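Local coordinates for ethanolamine kinase Pv091845 (Plasmodium vivax, PDB 2QG7), which probably catalyses the phosphorylation of ethanolamine, the first step in making phosphatidylethanolamine, at residues E67-L72 / C91-L96; N79-E82 / T86-I89; M358-D363 / N404-E409; N366-Y371 / Y388-H393. All coordinates share one frame; numbering follows the deposited sequence.

Interaction 1: E67-L72 / C91-L96; sequences EKAKEL and CKYVML
Two helices near the N-terminus, 65-75 and 84-98, pack across each other here. The second also lies against the five-stranded antiparallel sheet of the kinase fold, where Cys-91, Val-94 and Met-95 touch Ile-138 of strand 136-141. The short segments 67-72 and 91-96 have axes 9.2 Å apart at a crossing angle of -114°. Ala-69 sits at the crossing, and its CA is 5.4 Å from the CA of Tyr-93. The methyl of Ala-69 points at the other helix and touches two side chains. Its CB is 3.7 Å from CD1 of Tyr-93 and 3.7 Å from CD2 of Leu-96. Further along the Tyr-93 ring, CD1 of Leu-72 comes within 4.0 Å of CE2. CB of Ala-69 and CD1 of Leu-72 approach the ring obliquely, while CA of Ala-69 lies above one face, toward its rim. Leu-96 has CG anti to its backbone N (chi1 178°), which swings CD2 across to the alanine. Ile-59 touches both Leu-72 and the ring. The contact between the helices is thus wholly apolar. A hydrogen bond to the backbone O of Leu-57 satisfies the Tyr-93 hydroxyl and holds the outer end of the ring, while the ring carbons make the apolar contact.

Interaction 2: N79-E82 / T86-I89; sequences NVFE and TLYI
The Phe-81 ring and Leu-87 are brought together by two different first torsions. Phe-81 has CG anti to its carbonyl carbon (chi1 -66°), and the ring turns toward the helix. Leu-87 has CG anti to its backbone N (chi1 169°), and its CD1 branch reaches the ring. Here the loop leading into helix 84-98 packs against the first turns of that helix, beside the five-stranded sheet. The main interaction is a CH-pi contact. CA of Leu-87 stands over one face of the Phe-81 ring, 4.1 Å from its centroid. CD1 of Leu-87 adds an apolar touch, 3.6 Å from CE1 of Phe-81, and the two side chains cross at about a right angle. CG2 of Thr-86 is 4.2 Å from CD2 of Phe-81, on the other side of the ring from CE1. Leu-140 of strand 136-141 touches both Phe-81 and Leu-87, so the pair also packs on the sheet. The loop has a further tie to that region, because ND2 of Asn-79 donates to the backbone O of Tyr-141 and of Asn-176. Near the start of the helix, the backbone N of Thr-86 is hydrogen-bonded to OD1 of Asn-83. At the exposed margin, the extended side chain of Glu-82 brings OE1 to 3.4 Å from OG1 of Thr-86, a proximity that does not count as a hydrogen bond.

Interaction 3: M358-D363 / N404-E409; sequences MERAYD and NQLIRE
A salt bridge joins Arg-360 to Glu-409. NE of Arg-360 donates to OE2 of Glu-409 at 3.3 Å, with an N-H...O angle of 156°. This oxygen is met on its syn side, a little out of the carboxylate plane. NH2 of Arg-360 makes a second, weak bond to OE1 of Glu-409 at 3.4 Å. The guanidinium and carboxylate planes are 35° apart, so the two-pronged pairing is twisted. OE2 is also hydrogen-bonded to OG of Ser-288. That hydroxyl bonds the backbone N of Ala-361 as well, linking the carboxylate to the first turn of helix 360-369. The Arg-360 chain runs extended from CG to NE, which carries the guanidinium over to helix 400-410. CD1 of Leu-406 lies above one face of the guanidinium, toward its rim, 3.7 Å from NE of Arg-360. CB of Ala-361 packs 3.7 Å from the backbone O of Glu-409. The contact thus fixes helix 400-410 to the junction where strand 356-359 passes into helix 360-369, Glu-359 being at the N-cap position. Strand 290-293 and Pro-289 lie beside Arg-360, Tyr-394 of helix 384-395 touches both Arg-360 and Leu-406, and Phe-413 of helix 413-430 packs on Ala-361.

Interaction 4: N366-Y371 / Y388-H393; sequences NHFNEY and YHFIMH
The backbones stay well apart, with 9.8 Å between the CA atoms of Phe-368 and Phe-390, the nearest pair, and side chains bridge the gap between segment 366-371 and helix 384-395. Phe-390 carries the contact. Its CG is anti to the backbone N (chi1 -178°), and the ring projects toward the other segment. Phe-368 meets it in a T-shaped (edge-to-face) pair, with its edge over the face of Phe-390. The centroids are 5.0 Å apart and the planes stand at 75°. The closest atoms are CZ of Phe-368 and CD2 of Phe-390, at 3.6 Å. CB of Phe-390 also lies at the Phe-368 edge, in the plane of that ring. His-367 completes a buried aromatic cluster within the helical part of the kinase fold. Its ring is oblique to Phe-390, with planes at 37°, and its CD2 is 3.8 Å from CE1 of Phe-390. ND1 of His-367 is hydrogen-bonded to the backbone O of Leu-297, which helps to fix how this ring is turned. The hydroxyl of Tyr-371 approaches more loosely, OH lying 4.3 Å from CD1 of Phe-390. That OH is hydrogen-bonded to NE2 of Gln-199 on helix 196-210, a helix whose Ala-203 also touches Phe-390.

The four contacts form two pairs on opposite sides of the chain's centre. Interactions 1 and 2 share helix 84-98 and have centres 13 Å apart. Interaction 2 falls within the stretch of chain that interaction 1 spans. Both belong to the N-terminal part, next to the five-stranded sheet. Interactions 3 and 4 come later and share helix 360-369, with centres 10 Å apart. Interaction 4 likewise falls between the two segments of interaction 3. The second segments of interactions 4 and 3 lie on successive helices, 384-395 and 400-410, which touch through Ile-391 with Leu-406 and Ile-407. Centres of the two pairs are 39 to 47 Å apart, so each pair ties together its own region of the kinase.

Interaction 1: E67-L72 / C91-L96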
loop_
_atom_site.group_PDB
_atom_site.type_symbol
_atom_site.label_atom_id
_atom_site.label_comp_id
_atom_site.label_asym_id
_atom_site.label_seq_id
_atom_site.Cartn_x
_atom_site.Cartn_y
_atom_site.Cartn_z
ATOM N N GLU D 67 -48.831 -7.523 6.654
ATOM C CA GLU D 67 -48.891 -6.200 7.256
ATOM C C GLU D 67 -47.676 -5.927 8.145
ATOM O O GLU D 67 -47.164 -4.797 8.171
ATOM C CB GLU D 67 -50.173 -6.076 8.069
ATOM C CG GLU D 67 -50.288 -4.809 8.897
ATOM C CD GLU D 67 -50.756 -3.633 8.073
ATOM O OE1 GLU D 67 -49.981 -3.136 7.210
ATOM O OE2 GLU D 67 -51.914 -3.210 8.297
ATOM N N LYS D 68 -47.218 -6.963 8.860
ATOM C CA LYS D 68 -46.043 -6.857 9.749
ATOM C C LYS D 68 -44.709 -6.842 9.024
ATOM O O LYS D 68 -43.777 -6.166 9.476
ATOM C CB LYS D 68 -46.035 -7.958 10.821
ATOM C CG LYS D 68 -47.012 -7.741 11.966
ATOM C CD LYS D 68 -46.635 -6.548 12.814
ATOM C CE LYS D 68 -47.793 -6.142 13.719
ATOM N NZ LYS D 68 -47.221 -5.288 14.868
ATOM N N ALA D 69 -44.609 -7.603 7.926
ATOM C CA ALA D 69 -43.401 -7.625 7.104
ATOM C C ALA D 69 -43.241 -6.284 6.408
ATOM O O ALA D 69 -42.121 -5.779 6.255
ATOM C CB ALA D 69 -43.470 -8.724 6.098
ATOM N N LYS D 70 -44.382 -5.707 6.020
ATOM C CA LYS D 70 -44.450 -4.378 5.440
ATOM C C LYS D 70 -43.833 -3.321 6.358
ATOM O O LYS D 70 -42.889 -2.649 5.942
ATOM C CB LYS D 70 -45.890 -4.019 5.070
ATOM C CG LYS D 70 -46.049 -2.700 4.304
ATOM C CD LYS D 70 -47.516 -2.331 4.151
ATOM C CE LYS D 70 -48.191 -3.112 2.984
ATOM N NZ LYS D 70 -49.666 -2.813 2.806
ATOM N N GLU D 71 -44.342 -3.183 7.590
ATOM C CA GLU D 71 -43.809 -2.179 8.545
ATOM C C GLU D 71 -42.412 -2.471 9.134
ATOM O O GLU D 71 -41.713 -1.544 9.578
ATOM C CB GLU D 71 -44.828 -1.809 9.645
ATOM C CG GLU D 71 -45.446 -2.996 10.381
ATOM C CD GLU D 71 -46.606 -2.609 11.294
ATOM O OE1 GLU D 71 -47.756 -3.052 10.992
ATOM O OE2 GLU D 71 -46.378 -1.883 12.313
ATOM N N LEU D 72 -42.003 -3.738 9.126
ATOM C CA LEU D 72 -40.634 -4.111 9.548
ATOM C C LEU D 72 -39.590 -3.757 8.494
ATOM O O LEU D 72 -38.459 -3.428 8.835
ATOM C CB LEU D 72 -40.519 -5.606 9.935
ATOM C CG LEU D 72 -41.286 -6.124 11.175
ATOM C CD1 LEU D 72 -41.236 -7.664 11.285
ATOM C CD2 LEU D 72 -40.830 -5.421 12.466
ATOM N N CYS D 91 -34.727 -10.745 3.941
ATOM C CA CYS D 91 -34.915 -11.156 2.552
ATOM C C CYS D 91 -36.231 -11.850 2.263
ATOM O O CYS D 91 -36.787 -11.674 1.179
ATOM C CB CYS D 91 -33.748 -12.020 2.093
ATOM S SG CYS D 91 -32.291 -11.015 1.830
ATOM N N LYS D 92 -36.718 -12.644 3.212
ATOM C CA LYS D 92 -38.036 -13.269 3.100
ATOM C C LYS D 92 -39.135 -12.230 3.029
ATOM O O LYS D 92 -40.139 -12.449 2.364
ATOM C CB LYS D 92 -38.329 -14.156 4.313
ATOM C CG LYS D 92 -37.771 -15.558 4.245
ATOM C CD LYS D 92 -37.936 -16.257 5.592
ATOM C CE LYS D 92 -39.346 -16.795 5.764
ATOM N NZ LYS D 92 -39.449 -17.623 7.012
ATOM N N TYR D 93 -38.967 -11.132 3.769
ATOM C CA TYR D 93 -39.947 -10.041 3.807
ATOM C C TYR D 93 -39.880 -9.164 2.557
ATOM O O TYR D 93 -40.904 -8.616 2.121
ATOM C CB TYR D 93 -39.760 -9.157 5.045
ATOM C CG TYR D 93 -39.841 -9.864 6.373
ATOM C CD1 TYR D 93 -40.598 -11.036 6.528
ATOM C CD2 TYR D 93 -39.190 -9.341 7.491
ATOM C CE1 TYR D 93 -40.675 -11.692 7.756
ATOM C CE2 TYR D 93 -39.253 -9.989 8.733
ATOM C CZ TYR D 93 -39.999 -11.164 8.855
ATOM O OH TYR D 93 -40.082 -11.795 10.075
ATOM N N VAL D 94 -38.667 -9.011 2.009
ATOM C CA VAL D 94 -38.471 -8.339 0.727
ATOM C C VAL D 94 -39.289 -9.067 -0.319
ATOM O O VAL D 94 -40.070 -8.440 -1.044
ATOM C CB VAL D 94 -36.958 -8.220 0.325
ATOM C CG1 VAL D 94 -36.800 -7.750 -1.112
ATOM C CG2 VAL D 94 -36.209 -7.241 1.269
ATOM N N MET D 95 -39.158 -10.387 -0.349
ATOM C CA MET D 95 -39.902 -11.221 -1.292
ATOM C C MET D 95 -41.413 -11.279 -1.024
ATOM O O MET D 95 -42.222 -11.503 -1.934
ATOM C CB MET D 95 -39.315 -12.652 -1.330
ATOM C CG MET D 95 -37.880 -12.757 -1.938
ATOM S SD MET D 95 -37.565 -11.848 -3.494
ATOM C CE MET D 95 -38.765 -12.579 -4.691
ATOM N N LEU D 96 -41.794 -11.110 0.232
ATOM C CA LEU D 96 -43.193 -11.211 0.603
ATOM C C LEU D 96 -43.972 -9.937 0.249
ATOM O O LEU D 96 -45.115 -10.017 -0.213
ATOM C CB LEU D 96 -43.330 -11.558 2.099
ATOM C CG LEU D 96 -44.712 -11.688 2.774
ATOM C CD1 LEU D 96 -45.549 -12.875 2.241
ATOM C CD2 LEU D 96 -44.520 -11.789 4.269
#

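Interaction 2: N79-E82 / T86-I89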
loop_
_atom_site.group_PDB
_atom_site.type_symbol
_atom_site.label_atom_id
_atom_site.label_comp_id
_atom_site.label_asym_id
_atom_site.label_seq_id
_atom_site.Cartn_x
_atom_site.Cartn_y
_atom_site.Cartn_z
ATOM N N ASN D 79 -29.697 -1.861 6.540
ATOM C CA ASN D 79 -29.064 -3.019 5.886
ATOM C C ASN D 79 -27.827 -3.558 6.611
ATOM O O ASN D 79 -27.055 -4.337 6.038
ATOM C CB ASN D 79 -28.792 -2.766 4.396
ATOM C CG ASN D 79 -30.069 -2.493 3.601
ATOM O OD1 ASN D 79 -31.127 -3.093 3.851
ATOM N ND2 ASN D 79 -29.970 -1.579 2.640
ATOM N N VAL D 80 -27.639 -3.150 7.869
ATOM C CA VAL D 80 -26.618 -3.776 8.716
ATOM C C VAL D 80 -27.320 -4.806 9.596
ATOM O O VAL D 80 -28.280 -4.480 10.301
ATOM C CB VAL D 80 -25.807 -2.771 9.553
ATOM C CG1 VAL D 80 -24.647 -3.487 10.271
ATOM C CG2 VAL D 80 -25.271 -1.654 8.668
ATOM N N PHE D 81 -26.845 -6.050 9.508
ATOM C CA PHE D 81 -27.521 -7.216 10.093
ATOM C C PHE D 81 -26.668 -7.901 11.165
ATOM O O PHE D 81 -25.442 -7.872 11.098
ATOM C CB PHE D 81 -27.940 -8.207 8.989
ATOM C CG PHE D 81 -28.990 -7.653 8.060
ATOM C CD1 PHE D 81 -28.641 -7.180 6.793
ATOM C CD2 PHE D 81 -30.317 -7.590 8.450
ATOM C CE1 PHE D 81 -29.601 -6.655 5.930
ATOM C CE2 PHE D 81 -31.283 -7.063 7.605
ATOM C CZ PHE D 81 -30.925 -6.592 6.341
ATOM N N GLU D 82 -27.328 -8.481 12.164
ATOM C CA GLU D 82 -26.641 -9.159 13.264
ATOM C C GLU D 82 -25.871 -10.414 12.781
ATOM O O GLU D 82 -24.717 -10.650 13.182
ATOM C CB GLU D 82 -27.658 -9.483 14.381
ATOM C CG GLU D 82 -27.404 -10.786 15.144
ATOM C CD GLU D 82 -28.557 -11.137 16.073
ATOM O OE1 GLU D 82 -29.389 -12.018 15.732
ATOM O OE2 GLU D 82 -28.620 -10.513 17.152
ATOM N N THR D 86 -30.516 -13.419 10.197
ATOM C CA THR D 86 -31.293 -12.184 10.266
ATOM C C THR D 86 -31.445 -11.544 8.863
ATOM O O THR D 86 -32.520 -11.051 8.518
ATOM C CB THR D 86 -30.696 -11.182 11.304
ATOM O OG1 THR D 86 -30.443 -11.861 12.539
ATOM C CG2 THR D 86 -31.678 -10.036 11.579
ATOM N N LEU D 87 -30.371 -11.587 8.072
ATOM C CA LEU D 87 -30.364 -11.126 6.675
ATOM C C LEU D 87 -31.428 -11.824 5.831
ATOM O O LEU D 87 -32.280 -11.162 5.221
ATOM C CB LEU D 87 -28.978 -11.354 6.063
ATOM C CG LEU D 87 -28.836 -11.182 4.554
ATOM C CD1 LEU D 87 -29.025 -9.700 4.155
ATOM C CD2 LEU D 87 -27.488 -11.690 4.122
ATOM N N TYR D 88 -31.371 -13.164 5.850
ATOM C CA TYR D 88 -32.292 -14.033 5.136
ATOM C C TYR D 88 -33.740 -13.846 5.546
ATOM O O TYR D 88 -34.636 -14.005 4.714
ATOM C CB TYR D 88 -31.888 -15.508 5.285
ATOM C CG TYR D 88 -30.521 -15.866 4.749
ATOM C CD1 TYR D 88 -29.839 -16.981 5.217
ATOM C CD2 TYR D 88 -29.902 -15.098 3.759
ATOM C CE1 TYR D 88 -28.562 -17.325 4.709
ATOM C CE2 TYR D 88 -28.625 -15.428 3.250
ATOM C CZ TYR D 88 -27.972 -16.537 3.733
ATOM O OH TYR D 88 -26.727 -16.844 3.239
ATOM N N ILE D 89 -33.982 -13.550 6.824
ATOM C CA ILE D 89 -35.343 -13.235 7.293
ATOM C C ILE D 89 -35.803 -11.897 6.678
ATOM O O ILE D 89 -36.951 -11.771 6.218
ATOM C CB ILE D 89 -35.417 -13.160 8.842
ATOM C CG1 ILE D 89 -35.116 -14.521 9.476
ATOM C CG2 ILE D 89 -36.770 -12.627 9.316
ATOM C CD1 ILE D 89 -34.667 -14.448 10.939
#

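Interaction 3: M358-D363 / N404-E409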
loop_
_atom_site.group_PDB
_atom_site.type_symbol
_atom_site.label_atom_id
_atom_site.label_comp_id
_atom_site.label_asym_id
_atom_site.label_seq_id
_atom_site.Cartn_x
_atom_site.Cartn_y
_atom_site.Cartn_z
ATOM N N MET D 358 -19.828 10.294 -19.712
ATOM C CA MET D 358 -18.486 10.827 -19.523
ATOM C C MET D 358 -17.740 10.629 -20.822
ATOM O O MET D 358 -18.232 9.935 -21.698
ATOM C CB MET D 358 -17.759 10.034 -18.423
ATOM C CG MET D 358 -18.258 10.262 -17.025
ATOM S SD MET D 358 -17.233 9.511 -15.735
ATOM C CE MET D 358 -18.190 9.998 -14.296
ATOM N N GLU D 359 -16.536 11.192 -20.907
ATOM C CA GLU D 359 -15.576 10.917 -21.952
ATOM C C GLU D 359 -15.315 9.427 -22.053
ATOM O O GLU D 359 -15.083 8.765 -21.053
ATOM C CB GLU D 359 -14.267 11.638 -21.649
ATOM C CG GLU D 359 -14.316 13.172 -21.774
ATOM C CD GLU D 359 -14.756 13.898 -20.519
ATOM O OE1 GLU D 359 -15.377 13.264 -19.608
ATOM O OE2 GLU D 359 -14.479 15.130 -20.410
ATOM N N ARG D 360 -15.330 8.908 -23.276
ATOM C CA ARG D 360 -15.112 7.503 -23.538
ATOM C C ARG D 360 -13.734 7.079 -23.140
ATOM O O ARG D 360 -13.497 5.886 -22.871
ATOM C CB ARG D 360 -15.393 7.142 -25.016
ATOM C CG ARG D 360 -14.567 7.903 -26.059
ATOM C CD ARG D 360 -14.406 7.129 -27.355
ATOM N NE ARG D 360 -13.467 7.769 -28.296
ATOM C CZ ARG D 360 -13.203 7.370 -29.555
ATOM N NH1 ARG D 360 -13.820 6.310 -30.084
ATOM N NH2 ARG D 360 -12.314 8.044 -30.306
ATOM N N ALA D 361 -12.814 8.038 -23.120
ATOM C CA ALA D 361 -11.414 7.757 -22.812
ATOM C C ALA D 361 -11.218 7.538 -21.294
ATOM O O ALA D 361 -10.374 6.725 -20.897
ATOM C CB ALA D 361 -10.536 8.838 -23.320
ATOM N N TYR D 362 -12.019 8.223 -20.464
ATOM C CA TYR D 362 -12.082 7.898 -19.039
ATOM C C TYR D 362 -12.409 6.409 -18.712
ATOM O O TYR D 362 -11.725 5.789 -17.887
ATOM C CB TYR D 362 -13.055 8.801 -18.326
ATOM C CG TYR D 362 -13.126 8.478 -16.879
ATOM C CD1 TYR D 362 -12.182 9.002 -15.971
ATOM C CD2 TYR D 362 -14.125 7.624 -16.392
ATOM C CE1 TYR D 362 -12.251 8.701 -14.608
ATOM C CE2 TYR D 362 -14.184 7.286 -15.024
ATOM C CZ TYR D 362 -13.250 7.843 -14.143
ATOM O OH TYR D 362 -13.337 7.503 -12.809
ATOM N N ASP D 363 -13.444 5.861 -19.358
ATOM C CA ASP D 363 -13.881 4.503 -19.107
ATOM C C ASP D 363 -12.860 3.451 -19.499
ATOM O O ASP D 363 -12.763 2.416 -18.854
ATOM C CB ASP D 363 -15.203 4.248 -19.821
ATOM C CG ASP D 363 -16.167 3.370 -19.020
ATOM O OD1 ASP D 363 -15.960 3.170 -17.782
ATOM O OD2 ASP D 363 -17.141 2.899 -19.653
ATOM N N ASN D 404 -4.046 4.082 -32.860
ATOM C CA ASN D 404 -3.036 4.967 -32.222
ATOM C C ASN D 404 -3.576 6.323 -31.757
ATOM O O ASN D 404 -3.062 6.956 -30.851
ATOM C CB ASN D 404 -1.836 5.169 -33.141
ATOM C CG ASN D 404 -0.947 3.968 -33.184
ATOM O OD1 ASN D 404 -1.139 3.019 -32.440
ATOM N ND2 ASN D 404 0.047 3.991 -34.044
ATOM N N GLN D 405 -4.645 6.756 -32.370
ATOM C CA GLN D 405 -5.149 8.060 -32.081
ATOM C C GLN D 405 -6.004 7.980 -30.819
ATOM O O GLN D 405 -6.124 8.978 -30.070
ATOM C CB GLN D 405 -5.972 8.509 -33.285
ATOM C CG GLN D 405 -6.323 9.956 -33.301
ATOM C CD GLN D 405 -6.500 10.502 -34.711
ATOM O OE1 GLN D 405 -6.550 9.717 -35.730
ATOM N NE2 GLN D 405 -6.603 11.872 -34.778
ATOM N N LEU D 406 -6.631 6.818 -30.598
ATOM C CA LEU D 406 -7.381 6.619 -29.367
ATOM C C LEU D 406 -6.422 6.240 -28.197
ATOM O O LEU D 406 -6.682 6.589 -27.042
ATOM C CB LEU D 406 -8.538 5.620 -29.552
ATOM C CG LEU D 406 -9.451 5.253 -28.363
ATOM C CD1 LEU D 406 -10.062 6.468 -27.583
ATOM C CD2 LEU D 406 -10.563 4.342 -28.817
ATOM N N ILE D 407 -5.326 5.553 -28.526
ATOM C CA ILE D 407 -4.207 5.370 -27.597
ATOM C C ILE D 407 -3.732 6.702 -26.947
ATOM O O ILE D 407 -3.692 6.807 -25.721
ATOM C CB ILE D 407 -3.041 4.577 -28.243
ATOM C CG1 ILE D 407 -3.467 3.136 -28.526
ATOM C CG2 ILE D 407 -1.865 4.540 -27.332
ATOM C CD1 ILE D 407 -2.317 2.250 -29.105
ATOM N N ARG D 408 -3.447 7.713 -27.765
ATOM C CA ARG D 408 -3.092 9.039 -27.299
ATOM C C ARG D 408 -4.160 9.681 -26.417
ATOM O O ARG D 408 -3.837 10.406 -25.462
ATOM C CB ARG D 408 -2.840 9.973 -28.514
ATOM C CG ARG D 408 -1.534 9.722 -29.299
ATOM C CD ARG D 408 -0.440 10.700 -28.868
ATOM N NE ARG D 408 -0.772 12.099 -29.218
ATOM C CZ ARG D 408 0.092 13.122 -29.133
ATOM N NH1 ARG D 408 -0.299 14.350 -29.473
ATOM N NH2 ARG D 408 1.351 12.923 -28.704
ATOM N N GLU D 409 -5.425 9.468 -26.791
ATOM C CA GLU D 409 -6.575 10.122 -26.167
ATOM C C GLU D 409 -6.794 9.678 -24.721
ATOM O O GLU D 409 -7.276 10.462 -23.889
ATOM C CB GLU D 409 -7.814 9.806 -26.987
ATOM C CG GLU D 409 -9.009 10.704 -26.728
ATOM C CD GLU D 409 -10.242 10.203 -27.515
ATOM O OE1 GLU D 409 -10.200 10.276 -28.775
ATOM O OE2 GLU D 409 -11.258 9.769 -26.893
#

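Interaction 4: N366-Y371 / Y388-H393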
loop_
_atom_site.group_PDB
_atom_site.type_symbol
_atom_site.label_atom_id
_atom_site.label_comp_id
_atom_site.label_asym_id
_atom_site.label_seq_id
_atom_site.Cartn_x
_atom_site.Cartn_y
_atom_site.Cartn_z
ATOM N N ASN D 366 -9.655 4.054 -16.982
ATOM C CA ASN D 366 -10.097 3.548 -15.698
ATOM C C ASN D 366 -10.090 2.026 -15.693
ATOM O O ASN D 366 -9.631 1.436 -14.732
ATOM C CB ASN D 366 -11.449 4.118 -15.345
ATOM C CG ASN D 366 -11.952 3.678 -13.957
ATOM O OD1 ASN D 366 -11.409 4.103 -12.922
ATOM N ND2 ASN D 366 -12.980 2.833 -13.937
ATOM N N HIS D 367 -10.499 1.385 -16.781
ATOM C CA HIS D 367 -10.475 -0.042 -16.897
ATOM C C HIS D 367 -9.046 -0.574 -16.921
ATOM O O HIS D 367 -8.737 -1.633 -16.370
ATOM C CB HIS D 367 -11.232 -0.490 -18.159
ATOM C CG HIS D 367 -11.183 -1.975 -18.387
ATOM N ND1 HIS D 367 -11.669 -2.882 -17.472
ATOM C CD2 HIS D 367 -10.682 -2.709 -19.407
ATOM C CE1 HIS D 367 -11.477 -4.112 -17.915
ATOM N NE2 HIS D 367 -10.871 -4.039 -19.084
ATOM N N PHE D 368 -8.168 0.162 -17.572
ATOM C CA PHE D 368 -6.774 -0.215 -17.655
ATOM C C PHE D 368 -6.041 -0.069 -16.307
ATOM O O PHE D 368 -5.144 -0.853 -16.002
ATOM C CB PHE D 368 -6.091 0.630 -18.712
ATOM C CG PHE D 368 -6.433 0.210 -20.131
ATOM C CD1 PHE D 368 -6.957 -1.071 -20.393
ATOM C CD2 PHE D 368 -6.195 1.060 -21.202
ATOM C CE1 PHE D 368 -7.264 -1.454 -21.705
ATOM C CE2 PHE D 368 -6.462 0.666 -22.520
ATOM C CZ PHE D 368 -6.996 -0.578 -22.765
ATOM N N ASN D 369 -6.442 0.914 -15.505
ATOM C CA ASN D 369 -5.960 0.973 -14.138
ATOM C C ASN D 369 -6.333 -0.251 -13.302
ATOM O O ASN D 369 -5.642 -0.560 -12.356
ATOM C CB ASN D 369 -6.373 2.261 -13.419
ATOM C CG ASN D 369 -5.438 3.401 -13.695
ATOM O OD1 ASN D 369 -4.241 3.200 -13.887
ATOM N ND2 ASN D 369 -5.968 4.619 -13.683
ATOM N N GLU D 370 -7.424 -0.913 -13.648
ATOM C CA GLU D 370 -7.966 -1.982 -12.834
ATOM C C GLU D 370 -7.291 -3.303 -13.116
ATOM O O GLU D 370 -7.669 -4.317 -12.601
ATOM C CB GLU D 370 -9.498 -2.063 -13.024
ATOM C CG GLU D 370 -10.333 -0.840 -12.500
ATOM C CD GLU D 370 -10.218 -0.625 -10.957
ATOM O OE1 GLU D 370 -10.460 0.523 -10.462
ATOM O OE2 GLU D 370 -9.928 -1.606 -10.199
ATOM N N TYR D 371 -6.293 -3.300 -13.962
ATOM C CA TYR D 371 -5.488 -4.457 -14.262
ATOM C C TYR D 371 -4.609 -4.709 -13.033
ATOM O O TYR D 371 -4.200 -5.872 -12.757
ATOM C CB TYR D 371 -4.586 -4.137 -15.471
ATOM C CG TYR D 371 -5.199 -4.358 -16.860
ATOM C CD1 TYR D 371 -6.542 -4.020 -17.139
ATOM C CD2 TYR D 371 -4.418 -4.858 -17.908
ATOM C CE1 TYR D 371 -7.080 -4.214 -18.405
ATOM C CE2 TYR D 371 -4.946 -5.047 -19.188
ATOM C CZ TYR D 371 -6.274 -4.723 -19.427
ATOM O OH TYR D 371 -6.813 -4.939 -20.693
ATOM N N TYR D 388 -3.168 -1.337 -27.473
ATOM C CA TYR D 388 -3.473 -1.490 -28.883
ATOM C C TYR D 388 -4.452 -2.665 -29.154
ATOM O O TYR D 388 -5.477 -2.494 -29.842
ATOM C CB TYR D 388 -2.149 -1.686 -29.638
ATOM C CG TYR D 388 -2.254 -1.619 -31.133
ATOM C CD1 TYR D 388 -2.161 -0.396 -31.798
ATOM C CD2 TYR D 388 -2.452 -2.792 -31.887
ATOM C CE1 TYR D 388 -2.251 -0.330 -33.173
ATOM C CE2 TYR D 388 -2.564 -2.732 -33.277
ATOM C CZ TYR D 388 -2.453 -1.495 -33.908
ATOM O OH TYR D 388 -2.549 -1.439 -35.281
ATOM N N HIS D 389 -4.121 -3.842 -28.625
ATOM C CA HIS D 389 -4.953 -5.001 -28.792
ATOM C C HIS D 389 -6.395 -4.781 -28.319
ATOM O O HIS D 389 -7.310 -5.281 -28.929
ATOM C CB HIS D 389 -4.318 -6.238 -28.135
ATOM C CG HIS D 389 -5.028 -7.526 -28.461
ATOM N ND1 HIS D 389 -5.944 -8.110 -27.612
ATOM C CD2 HIS D 389 -4.992 -8.315 -29.566
ATOM C CE1 HIS D 389 -6.421 -9.216 -28.165
ATOM N NE2 HIS D 389 -5.855 -9.369 -29.347
ATOM N N PHE D 390 -6.601 -4.035 -27.239
ATOM C CA PHE D 390 -7.948 -3.778 -26.700
ATOM C C PHE D 390 -8.733 -2.825 -27.598
ATOM O O PHE D 390 -9.928 -3.017 -27.889
ATOM C CB PHE D 390 -7.832 -3.176 -25.284
ATOM C CG PHE D 390 -9.168 -2.919 -24.588
ATOM C CD1 PHE D 390 -9.726 -3.872 -23.730
ATOM C CD2 PHE D 390 -9.839 -1.700 -24.740
ATOM C CE1 PHE D 390 -10.916 -3.617 -23.060
ATOM C CE2 PHE D 390 -11.055 -1.457 -24.077
ATOM C CZ PHE D 390 -11.591 -2.403 -23.242
ATOM N N ILE D 391 -8.033 -1.771 -27.994
ATOM C CA ILE D 391 -8.620 -0.663 -28.731
ATOM C C ILE D 391 -8.966 -1.091 -30.163
ATOM O O ILE D 391 -9.935 -0.611 -30.735
ATOM C CB ILE D 391 -7.712 0.579 -28.667
ATOM C CG1 ILE D 391 -7.771 1.148 -27.227
ATOM C CG2 ILE D 391 -8.139 1.630 -29.700
ATOM C CD1 ILE D 391 -6.805 2.247 -26.898
ATOM N N MET D 392 -8.176 -1.998 -30.722
ATOM C CA MET D 392 -8.489 -2.585 -32.010
ATOM C C MET D 392 -9.877 -3.253 -31.979
ATOM O O MET D 392 -10.704 -3.024 -32.882
ATOM C CB MET D 392 -7.410 -3.598 -32.420
ATOM C CG MET D 392 -7.780 -4.434 -33.668
ATOM S SD MET D 392 -6.692 -5.863 -33.789
ATOM C CE MET D 392 -5.328 -5.075 -34.709
ATOM N N HIS D 393 -10.124 -4.075 -30.956
ATOM C CA HIS D 393 -11.409 -4.751 -30.825
ATOM C C HIS D 393 -12.488 -3.859 -30.237
ATOM O O HIS D 393 -13.672 -4.184 -30.278
ATOM C CB HIS D 393 -11.288 -6.056 -30.054
ATOM C CG HIS D 393 -10.409 -7.065 -30.712
ATOM N ND1 HIS D 393 -10.807 -7.784 -31.822
ATOM C CD2 HIS D 393 -9.153 -7.483 -30.420
ATOM C CE1 HIS D 393 -9.837 -8.614 -32.172
ATOM N NE2 HIS D 393 -8.822 -8.451 -31.340
#